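Local coordinates for peptidase M16 domain protein (Alicyclobacillus acidocaldarius subsp. acidocaldarius DSM 446, PDB 4XEA), which is a putative M16-family metallopeptidase that binds a metal ion and probably hydrolyses peptides, as its relatives in the insulinase family do, at residues A155-E159 and H160-I164; Q308-N311 and T312-Y315; W374-Y377 and F378-A382. One frame throughout, in Å; residues are numbered along the deposited sequence.

Contact 1. Residues A155-E159 and H160-I164; sequences AMYHE and HPVRI
Arg163 reaches back round the turn to Tyr157, and the polar link between the two halves rests on that pair: Arg163 NE donates to Tyr157 O at 2.9 Å with an N-H...O angle of 152°. NE comes in from above the carbonyl plane, while the oxygen lies at the edge of the guanidinium, slightly tilted from its plane. Arg163 CG sits between its backbone N and carbonyl carbon (chi1 73°), and a further bend at chi3 brings NE onto the oxygen. With NH2 bonded to Arg154 O, the one side chain ties two carbonyls where helix 144-156 ends. An alanine here removes both donors and is likely to let the turn shift against the helix end.

A second polar bond lies inside 160-164. Val162 N points into the ring plane of His160, meeting ND1 at 3.0 Å in a nearly straight line (168°). Because ND1 accepts here, NE2 probably carries the proton that it shares with Thr312 OG1. Backbone bonds from Arg163 N to His160 O and from Ile164 N to Pro161 O close the 3-10 turn.

The apolar evidence centres on the Tyr157 ring. Val162 CG1 stands over the middle of one face, 3.5 Å from the ring centroid, in a CH-pi contact. The Tyr157 and His160 side chains lie alongside each other, pointing the same way, with His160 CB against Tyr157 CD1 at 3.8 Å.

Glu233 binds the backbone N-H groups of His158, Glu159 and His160 as the chain leaves helix 144-156. Tyr157 packs on Tyr315 and Lys258 of the five-stranded sheet, while Val162 touches Phe92, in the loop between strands 84-90 and 95-101.

Contact 2. Residues Q308-N311 and T312-Y315; sequences QLSN and TFGY
Ser310 OG is gripped by two partners, one of which leads across the turn to Thr312: a water donates to Ser310 OG at 2.7 Å and also bonds Thr312 OG1 at 2.8 Å. The other partner of Ser310 OG is Asp93 OD2, which probably takes the serine's own hydrogen, the water having filled the acceptor role. Thr312 OG1 is held twice as well, its second partner being His160 NE2.

The backbone evidence is that of a tight hairpin. Gln308 N bonds Tyr315 O at 2.8 Å and Tyr315 N returns to Gln308 O, the two bonds of an antiparallel hydrogen-bonded pair. Ser310 N then meets Phe313 O at 2.9 Å, closing a turn in which Asn311 and Thr312 have backbone angles close to type I. Leu309 faces Gly314 in the non-hydrogen-bonded pair between, with CA atoms 4.2 Å apart; a beta carbon on Gly314 would run into Leu309 CD1, so the close approach depends on the missing side chain.

Two CH-pi contacts follow on the other side. In the conformer described, Gln308 CB lies over one face of the Tyr315 ring, off-centre, 3.9 Å from its centroid. Ser310 CB sits over a face of the Phe313 ring, nearest to Phe313 CE2 at 3.4 Å. Phe313 CG, placed between its backbone N and carbonyl carbon (chi1 70°), turns the ring back under Ser310, with Thr312 OG1 in plane at the ring edge.

Strand 304-309 is an outermost strand of the five-stranded sheet, and 314-321 lies between it and 252-258. Leu309 packs on Leu268 and Gln271 of helix 265-283, whereas Tyr315, on the opposite sheet face, meets Leu153 and Met156 of helix 144-156 and bonds Tyr149 through its hydroxyl.

Contact 3. Residues W374-Y377 and F378-A382; sequences WVTY and FLRGA
Trp374 and Phe378, one helical turn apart, present nearly parallel ring planes (18°), but offset, with little of one ring above the other; the centroids of Phe378 and the six-membered indole ring are 5.5 Å apart. The touching is done instead by Trp374 CZ3, which meets Phe378 CB at 3.5 Å. A second flat group is the Arg380 guanidinium: Thr376 CG2 lies over one of its faces, toward the rim; its 3.0 Å approach to Arg380 NH1 is unusually short and the exact value doubtful. The arginine chain runs extended from CG to NE alongside Thr376, and its NE makes a salt bridge to Asp93.

Between these pairs, Val375 CG1 and Leu379 CD1 lie side by side at 3.8 Å. Successive helical bonds join Phe378 N to Trp374 O, Leu379 N to Val375 O and Arg380 N to Thr376 O.

Helix 367-379 then ends in a Schellman motif. Ala382 N reaches back to Tyr377 O at 3.0 Å, and Gly381 N to Phe378 O. Gly381 has phi 121°, where a beta carbon would press on the preceding carbonyl oxygen.

Chemically, the last turn is divided: Trp374, Val375, Phe378 and Leu379 pack on strands 31-37 and 194-200, Tyr377 on helix 265-283; the Schellman bonds occupy the carbonyls of Tyr377 and Phe378, Arg38 takes that of Leu379, and the charge of Arg380 is probably offset by Asp93.

Contacts 1, 2 and 3 follow one another along the chain, and contact 2 sits between the others in space: its centre is about 12 Å from that of contact 1 and 13 Å from that of contact 3, which are themselves about 23 Å apart and do not touch. The hairpin turn bonds both ways, Thr312 OG1 to His160 NE2 and Asn311 ND2 to Arg380 O. Through these two bonds it joins the exit of helix 144-156 to the end of helix 367-379. Asp93 adds a shared partner for contacts 2 and 3. Contact 1 belongs to the insulinase part of the sequence and contact 2 to the M16 inactive domain.

Contact 1. Residues A155-E159 and H160-I164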
loop_
_atom_site.group_PDB
_atom_site.type_symbol
_atom_site.label_atom_id
_atom_site.label_comp_id
_atom_site.label_asym_id
_atom_site.label_seq_id
_atom_site.Cartn_x
_atom_site.Cartn_y
_atom_site.Cartn_z
ATOM N N ALA A 155 14.514 -23.498 -9.101
ATOM C CA ALA A 155 14.233 -24.365 -10.249
ATOM C C ALA A 155 14.750 -23.717 -11.565
ATOM O O ALA A 155 15.353 -24.385 -12.430
ATOM C CB ALA A 155 12.729 -24.665 -10.310
HETATM N N MSE A 156 14.528 -22.416 -11.702
HETATM C CA MSE A 156 14.860 -21.701 -12.916
HETATM C C MSE A 156 16.374 -21.553 -13.181
HETATM O O MSE A 156 16.818 -21.734 -14.321
HETATM C CB MSE A 156 14.171 -20.334 -12.901
HETATM C CG MSE A 156 14.436 -19.436 -14.067
HETATM SE SE MSE A 156 13.344 -17.814 -14.076
HETATM C CE MSE A 156 11.700 -18.571 -14.387
ATOM N N TYR A 157 17.134 -21.240 -12.132
ATOM C CA TYR A 157 18.515 -20.813 -12.263
ATOM C C TYR A 157 19.464 -21.928 -11.830
ATOM O O TYR A 157 19.313 -22.524 -10.770
ATOM C CB TYR A 157 18.764 -19.461 -11.500
ATOM C CG TYR A 157 18.183 -18.306 -12.214
ATOM C CD1 TYR A 157 18.853 -17.708 -13.288
ATOM C CD2 TYR A 157 16.911 -17.823 -11.888
ATOM C CE1 TYR A 157 18.294 -16.611 -13.991
ATOM C CE2 TYR A 157 16.356 -16.741 -12.580
ATOM C CZ TYR A 157 17.021 -16.174 -13.641
ATOM O OH TYR A 157 16.413 -15.170 -14.306
ATOM N N HIS A 158 20.457 -22.221 -12.674
ATOM C CA HIS A 158 21.466 -23.202 -12.358
ATOM C C HIS A 158 22.533 -22.682 -11.389
ATOM O O HIS A 158 22.947 -23.415 -10.496
ATOM C CB HIS A 158 22.214 -23.667 -13.623
ATOM C CG HIS A 158 21.350 -24.359 -14.632
ATOM N ND1 HIS A 158 21.558 -25.667 -15.016
ATOM C CD2 HIS A 158 20.321 -23.904 -15.378
ATOM C CE1 HIS A 158 20.649 -26.000 -15.917
ATOM N NE2 HIS A 158 19.874 -24.952 -16.134
ATOM N N GLU A 159 23.048 -21.490 -11.663
ATOM C CA GLU A 159 24.268 -20.974 -11.000
ATOM C C GLU A 159 24.178 -19.488 -10.620
ATOM O O GLU A 159 24.895 -19.060 -9.736
ATOM C CB GLU A 159 25.495 -21.032 -11.943
ATOM C CG GLU A 159 25.928 -22.323 -12.458
ATOM C CD GLU A 159 26.458 -22.218 -13.922
ATOM O OE1 GLU A 159 27.506 -21.547 -14.174
ATOM O OE2 GLU A 159 25.815 -22.859 -14.802
ATOM N N HIS A 160 23.384 -18.696 -11.343
ATOM C CA HIS A 160 23.275 -17.268 -11.098
ATOM C C HIS A 160 22.932 -16.988 -9.603
ATOM O O HIS A 160 22.084 -17.680 -9.036
ATOM C CB HIS A 160 22.218 -16.642 -12.007
ATOM C CG HIS A 160 22.303 -15.146 -12.089
ATOM N ND1 HIS A 160 21.993 -14.322 -11.028
ATOM C CD2 HIS A 160 22.731 -14.332 -13.090
ATOM C CE1 HIS A 160 22.196 -13.063 -11.378
ATOM N NE2 HIS A 160 22.645 -13.039 -12.622
ATOM N N PRO A 161 23.611 -16.009 -8.959
ATOM C CA PRO A 161 23.322 -15.704 -7.558
ATOM C C PRO A 161 21.886 -15.337 -7.200
ATOM O O PRO A 161 21.520 -15.456 -6.016
ATOM C CB PRO A 161 24.223 -14.490 -7.273
ATOM C CG PRO A 161 25.379 -14.669 -8.185
ATOM C CD PRO A 161 24.769 -15.226 -9.437
ATOM N N VAL A 162 21.084 -14.925 -8.184
ATOM C CA VAL A 162 19.686 -14.581 -7.961
ATOM C C VAL A 162 18.921 -15.774 -7.333
ATOM O O VAL A 162 17.844 -15.614 -6.763
ATOM C CB VAL A 162 19.009 -14.070 -9.247
ATOM C CG1 VAL A 162 18.788 -15.231 -10.257
ATOM C CG2 VAL A 162 17.648 -13.341 -8.918
ATOM N N ARG A 163 19.487 -16.961 -7.421
ATOM C CA ARG A 163 18.845 -18.145 -6.860
ATOM C C ARG A 163 18.955 -18.266 -5.345
ATOM O O ARG A 163 18.290 -19.113 -4.747
ATOM C CB ARG A 163 19.363 -19.406 -7.534
ATOM C CG ARG A 163 20.742 -19.838 -7.196
ATOM C CD ARG A 163 21.205 -20.955 -8.138
ATOM N NE ARG A 163 20.275 -22.118 -8.112
ATOM C CZ ARG A 163 20.185 -23.039 -7.141
ATOM N NH1 ARG A 163 20.957 -23.008 -6.050
ATOM N NH2 ARG A 163 19.277 -23.990 -7.241
ATOM N N ILE A 164 19.813 -17.437 -4.747
ATOM C CA ILE A 164 19.950 -17.301 -3.302
ATOM C C ILE A 164 19.185 -16.073 -2.828
ATOM O O ILE A 164 19.257 -15.004 -3.442
ATOM C CB ILE A 164 21.424 -17.157 -2.918
ATOM C CG1 ILE A 164 22.204 -18.323 -3.542
ATOM C CG2 ILE A 164 21.613 -17.199 -1.378
ATOM C CD1 ILE A 164 21.789 -19.689 -3.021
#

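Contact 2. Residues Q308-N311 and T312-Y315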
loop_
_atom_site.group_PDB
_atom_site.type_symbol
_atom_site.label_atom_id
_atom_site.label_comp_id
_atom_site.label_asym_id
_atom_site.label_seq_id
_atom_site.Cartn_x
_atom_site.Cartn_y
_atom_site.Cartn_z
ATOM N N GLN A 308 10.739 -8.827 -13.975
ATOM C CA GLN A 308 11.916 -8.309 -13.297
ATOM C C GLN A 308 13.091 -8.362 -14.266
ATOM O O GLN A 308 13.385 -9.420 -14.777
ATOM C CB GLN A 308 12.204 -9.163 -12.061
ATOM C CG GLN A 308 13.396 -8.680 -11.248
ATOM C CD GLN A 308 13.016 -7.645 -10.191
ATOM O OE1 GLN A 308 12.104 -7.863 -9.392
ATOM N NE2 GLN A 308 13.724 -6.515 -10.185
ATOM N N LEU A 309 13.768 -7.228 -14.498
ATOM C CA LEU A 309 14.879 -7.160 -15.453
ATOM C C LEU A 309 16.019 -6.353 -14.841
ATOM O O LEU A 309 15.807 -5.257 -14.272
ATOM C CB LEU A 309 14.432 -6.513 -16.773
ATOM C CG LEU A 309 15.431 -6.520 -17.957
ATOM C CD1 LEU A 309 15.959 -7.914 -18.302
ATOM C CD2 LEU A 309 14.743 -5.837 -19.128
ATOM N N SER A 310 17.210 -6.917 -14.969
ATOM C CA SER A 310 18.425 -6.358 -14.395
ATOM C C SER A 310 19.523 -6.519 -15.471
ATOM O O SER A 310 19.271 -7.065 -16.547
ATOM C CB SER A 310 18.751 -7.193 -13.148
ATOM O OG SER A 310 19.769 -6.654 -12.387
ATOM N N ASN A 311 20.722 -6.032 -15.182
ATOM C CA ASN A 311 21.832 -6.133 -16.118
ATOM C C ASN A 311 22.251 -7.567 -16.465
ATOM O O ASN A 311 22.669 -7.822 -17.622
ATOM C CB ASN A 311 23.043 -5.316 -15.641
ATOM C CG ASN A 311 22.851 -3.799 -15.701
ATOM O OD1 ASN A 311 23.661 -3.089 -15.125
ATOM N ND2 ASN A 311 21.828 -3.276 -16.434
ATOM N N THR A 312 22.141 -8.510 -15.513
ATOM C CA THR A 312 22.639 -9.863 -15.717
ATOM C C THR A 312 21.570 -10.966 -15.679
ATOM O O THR A 312 21.895 -12.142 -15.846
ATOM C CB THR A 312 23.688 -10.226 -14.681
ATOM O OG1 THR A 312 23.046 -10.367 -13.387
ATOM C CG2 THR A 312 24.802 -9.113 -14.651
ATOM N N PHE A 313 20.306 -10.596 -15.502
ATOM C CA PHE A 313 19.233 -11.616 -15.535
ATOM C C PHE A 313 17.899 -10.953 -15.724
ATOM O O PHE A 313 17.768 -9.738 -15.554
ATOM C CB PHE A 313 19.221 -12.390 -14.214
ATOM C CG PHE A 313 18.754 -11.576 -13.047
ATOM C CD1 PHE A 313 17.400 -11.591 -12.677
ATOM C CD2 PHE A 313 19.612 -10.757 -12.350
ATOM C CE1 PHE A 313 16.937 -10.831 -11.647
ATOM C CE2 PHE A 313 19.150 -9.989 -11.292
ATOM C CZ PHE A 313 17.810 -10.011 -10.945
ATOM N N GLY A 314 16.899 -11.737 -16.065
ATOM C CA GLY A 314 15.523 -11.277 -16.024
ATOM C C GLY A 314 14.537 -12.431 -16.041
ATOM O O GLY A 314 14.848 -13.530 -16.538
ATOM N N TYR A 315 13.331 -12.173 -15.535
ATOM C CA TYR A 315 12.256 -13.192 -15.586
ATOM C C TYR A 315 10.858 -12.605 -15.480
ATOM O O TYR A 315 10.681 -11.490 -14.963
ATOM C CB TYR A 315 12.426 -14.210 -14.463
ATOM C CG TYR A 315 12.514 -13.636 -13.076
ATOM C CD1 TYR A 315 11.358 -13.320 -12.335
ATOM C CD2 TYR A 315 13.748 -13.365 -12.487
ATOM C CE1 TYR A 315 11.445 -12.741 -11.073
ATOM C CE2 TYR A 315 13.823 -12.829 -11.220
ATOM C CZ TYR A 315 12.681 -12.506 -10.529
ATOM O OH TYR A 315 12.764 -11.952 -9.285
HETATM O O HOH W 1 22.191 -7.869 -12.561
#

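Contact 3. Residues W374-Y377 and F378-A382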
loop_
_atom_site.group_PDB
_atom_site.type_symbol
_atom_site.label_atom_id
_atom_site.label_comp_id
_atom_site.label_asym_id
_atom_site.label_seq_id
_atom_site.Cartn_x
_atom_site.Cartn_y
_atom_site.Cartn_z
ATOM N N TRP A 374 13.811 7.000 -10.873
ATOM C CA TRP A 374 14.986 7.724 -11.381
ATOM C C TRP A 374 16.235 6.965 -10.951
ATOM O O TRP A 374 17.119 6.635 -11.780
ATOM C CB TRP A 374 15.054 9.191 -10.884
ATOM C CG TRP A 374 15.715 10.059 -11.885
ATOM C CD1 TRP A 374 15.086 10.877 -12.757
ATOM C CD2 TRP A 374 17.122 10.191 -12.146
ATOM N NE1 TRP A 374 15.990 11.519 -13.541
ATOM C CE2 TRP A 374 17.253 11.070 -13.229
ATOM C CE3 TRP A 374 18.280 9.614 -11.602
ATOM C CZ2 TRP A 374 18.508 11.453 -13.757
ATOM C CZ3 TRP A 374 19.550 9.971 -12.141
ATOM C CH2 TRP A 374 19.645 10.844 -13.224
ATOM N N VAL A 375 16.258 6.609 -9.665
ATOM C CA VAL A 375 17.375 5.847 -9.094
ATOM C C VAL A 375 17.606 4.524 -9.810
ATOM O O VAL A 375 18.739 4.184 -10.196
ATOM C CB VAL A 375 17.161 5.530 -7.615
ATOM C CG1 VAL A 375 18.183 4.511 -7.153
ATOM C CG2 VAL A 375 17.234 6.844 -6.739
ATOM N N THR A 376 16.520 3.774 -9.933
ATOM C CA THR A 376 16.575 2.421 -10.459
ATOM C C THR A 376 17.034 2.365 -11.905
ATOM O O THR A 376 17.925 1.589 -12.233
ATOM C CB THR A 376 15.208 1.675 -10.234
ATOM O OG1 THR A 376 15.052 1.481 -8.823
ATOM C CG2 THR A 376 15.270 0.305 -10.853
ATOM N N TYR A 377 16.435 3.159 -12.775
ATOM C CA TYR A 377 16.849 3.175 -14.177
ATOM C C TYR A 377 18.257 3.746 -14.370
ATOM O O TYR A 377 19.020 3.270 -15.209
ATOM C CB TYR A 377 15.823 3.923 -15.040
ATOM C CG TYR A 377 14.513 3.136 -15.237
ATOM C CD1 TYR A 377 14.562 1.801 -15.661
ATOM C CD2 TYR A 377 13.254 3.701 -15.020
ATOM C CE1 TYR A 377 13.442 1.065 -15.857
ATOM C CE2 TYR A 377 12.069 2.940 -15.252
ATOM C CZ TYR A 377 12.205 1.617 -15.658
ATOM O OH TYR A 377 11.139 0.770 -15.888
ATOM N N PHE A 378 18.600 4.786 -13.610
ATOM C CA PHE A 378 19.977 5.317 -13.662
ATOM C C PHE A 378 21.021 4.252 -13.336
ATOM O O PHE A 378 21.952 4.005 -14.114
ATOM C CB PHE A 378 20.147 6.544 -12.744
ATOM C CG PHE A 378 21.572 6.997 -12.670
ATOM C CD1 PHE A 378 22.093 7.813 -13.646
ATOM C CD2 PHE A 378 22.390 6.523 -11.656
ATOM C CE1 PHE A 378 23.448 8.197 -13.605
ATOM C CE2 PHE A 378 23.740 6.856 -11.613
ATOM C CZ PHE A 378 24.278 7.677 -12.581
ATOM N N LEU A 379 20.847 3.562 -12.222
ATOM C CA LEU A 379 21.821 2.591 -11.775
ATOM C C LEU A 379 21.925 1.351 -12.715
ATOM O O LEU A 379 23.005 0.769 -12.861
ATOM C CB LEU A 379 21.558 2.158 -10.342
ATOM C CG LEU A 379 21.771 3.212 -9.231
ATOM C CD1 LEU A 379 21.425 2.611 -7.859
ATOM C CD2 LEU A 379 23.233 3.752 -9.229
ATOM N N ARG A 380 20.824 1.028 -13.389
ATOM C CA ARG A 380 20.786 -0.045 -14.379
ATOM C C ARG A 380 21.284 0.372 -15.771
ATOM O O ARG A 380 21.144 -0.392 -16.745
ATOM C CB ARG A 380 19.344 -0.559 -14.457
ATOM C CG ARG A 380 19.075 -1.533 -13.290
ATOM C CD ARG A 380 17.577 -1.850 -13.143
ATOM N NE ARG A 380 17.378 -2.595 -11.906
ATOM C CZ ARG A 380 16.220 -2.841 -11.289
ATOM N NH1 ARG A 380 15.050 -2.486 -11.823
ATOM N NH2 ARG A 380 16.243 -3.499 -10.133
ATOM N N GLY A 381 21.810 1.608 -15.880
ATOM C CA GLY A 381 22.619 2.007 -17.009
ATOM C C GLY A 381 22.105 3.185 -17.804
ATOM O O GLY A 381 22.791 3.599 -18.735
ATOM N N ALA A 382 20.927 3.714 -17.479
ATOM C CA ALA A 382 20.403 4.883 -18.196
ATOM C C ALA A 382 21.031 6.122 -17.571
ATOM O O ALA A 382 20.436 6.805 -16.773
ATOM C CB ALA A 382 18.896 4.911 -18.148
#